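Local coordinates for DNA excision repair protein ERCC-6-like (Homo sapiens, PDB 5JNO) that acts as an ATP-dependent DNA translocase and helicase that senses tension on catenated DNA until it is resolved in anaphase, here represented by its N-terminal TPR region, at residues Asn25-Leu28 with Glu29-Phe32. Residues are numbered along the deposited sequence; the frame is centred on the assembly and turned at random.
Sequences NGDL and EEAF
Asp-27 caps the first turn of helix 28-41 by accepting from Glu-30, a local N-cap contact at the turn between helix 6-25 and helix 28-41, within TPR 1. Helix 6-25 ends just before it in a Schellman motif, where Gly-26 has positive phi (107°), a conformation that favours glycine. The side chain of Asp-27 swings CG anti to its own N (chi1 -172°), which brings the carboxylate back over the helix start. There Asp-27 OD1 accepts from Glu-30 N at 3.2 Å. The bond is fairly straight, 163° at the hydrogen, but the donor lies well above the carboxylate plane. The other oxygen, Asp-27 OD2, rests 3.4 Å from Glu-30 CB. The regular i to i+4 backbone bonds begin here: Ala-31 N to Asp-27 O at 3.2 Å, and Phe-32 N to Leu-28 O at 2.9 Å. Ala-31, the buried residue here, turns its methyl onto Ala-22 and Thr-23 of helix 6-25, so the capped turn is packed against the preceding helix. OE1 of Glu-29 stands 4.3 Å from Asp-27 OD1, a like-charge approach. The N-terminal end of the helix dipole would be expected to offset this repulsion and to favour an ionised Asp-27.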
loop_
_atom_site.group_PDB
_atom_site.type_symbol
_atom_site.label_atom_id
_atom_site.label_comp_id
_atom_site.label_asym_id
_atom_site.label_seq_id
_atom_site.Cartn_x
_atom_site.Cartn_y
_atom_site.Cartn_z
ATOM N N ASN B 25 -7.241 5.812 21.448
ATOM C CA ASN B 25 -8.026 5.587 22.652
ATOM C C ASN B 25 -7.206 5.212 23.874
ATOM O O ASN B 25 -7.633 5.463 24.979
ATOM C CB ASN B 25 -9.110 4.551 22.376
ATOM C CG ASN B 25 -10.162 5.077 21.425
ATOM O OD1 ASN B 25 -10.429 6.282 21.385
ATOM N ND2 ASN B 25 -10.757 4.187 20.642
ATOM N N GLY B 26 -6.035 4.624 23.657
ATOM C CA GLY B 26 -5.138 4.220 24.730
ATOM C C GLY B 26 -5.087 2.722 24.941
ATOM O O GLY B 26 -4.334 2.263 25.807
ATOM N N ASP B 27 -5.879 1.961 24.174
ATOM C CA ASP B 27 -5.888 0.495 24.273
ATOM C C ASP B 27 -4.762 -0.064 23.418
ATOM O O ASP B 27 -4.949 -0.458 22.266
ATOM C CB ASP B 27 -7.240 -0.120 23.879
ATOM C CG ASP B 27 -7.312 -1.630 24.167
ATOM O OD1 ASP B 27 -6.308 -2.234 24.619
ATOM O OD2 ASP B 27 -8.380 -2.225 23.937
ATOM N N LEU B 28 -3.589 -0.090 24.023
ATOM C CA LEU B 28 -2.379 -0.567 23.386
ATOM C C LEU B 28 -2.388 -2.088 23.167
ATOM O O LEU B 28 -1.735 -2.609 22.237
ATOM C CB LEU B 28 -1.156 -0.083 24.189
ATOM C CG LEU B 28 -0.609 1.314 23.823
ATOM C CD1 LEU B 28 -1.662 2.295 23.277
ATOM C CD2 LEU B 28 0.168 1.954 24.958
ATOM N N GLU B 29 -3.162 -2.786 23.986
ATOM C CA GLU B 29 -3.309 -4.236 23.873
ATOM C C GLU B 29 -3.921 -4.614 22.551
ATOM O O GLU B 29 -3.442 -5.525 21.897
ATOM C CB GLU B 29 -4.191 -4.784 24.999
ATOM C CG GLU B 29 -4.674 -6.211 24.798
ATOM C CD GLU B 29 -5.346 -6.772 26.044
ATOM O OE1 GLU B 29 -6.303 -6.120 26.513
ATOM O OE2 GLU B 29 -4.915 -7.847 26.536
ATOM N N GLU B 30 -5.014 -3.931 22.226
ATOM C CA GLU B 30 -5.761 -4.133 20.993
ATOM C C GLU B 30 -4.944 -3.658 19.787
ATOM O O GLU B 30 -4.859 -4.357 18.776
ATOM C CB GLU B 30 -7.096 -3.378 21.061
ATOM C CG GLU B 30 -7.999 -3.512 19.824
ATOM C CD GLU B 30 -8.664 -4.872 19.689
ATOM O OE1 GLU B 30 -8.528 -5.729 20.591
ATOM O OE2 GLU B 30 -9.348 -5.071 18.661
ATOM N N ALA B 31 -4.346 -2.476 19.909
ATOM C CA ALA B 31 -3.468 -1.940 18.872
ATOM C C ALA B 31 -2.350 -2.924 18.488
ATOM O O ALA B 31 -2.087 -3.148 17.290
ATOM C CB ALA B 31 -2.879 -0.618 19.328
ATOM N N PHE B 32 -1.717 -3.510 19.507
ATOM C CA PHE B 32 -0.602 -4.439 19.328
ATOM C C PHE B 32 -1.081 -5.667 18.594
ATOM O O PHE B 32 -0.436 -6.102 17.639
ATOM C CB PHE B 32 0.038 -4.826 20.689
ATOM C CG PHE B 32 1.180 -5.819 20.587
ATOM C CD1 PHE B 32 0.940 -7.187 20.633
ATOM C CD2 PHE B 32 2.492 -5.390 20.484
ATOM C CE1 PHE B 32 1.983 -8.109 20.566
ATOM C CE2 PHE B 32 3.541 -6.304 20.402
ATOM C CZ PHE B 32 3.288 -7.663 20.446
#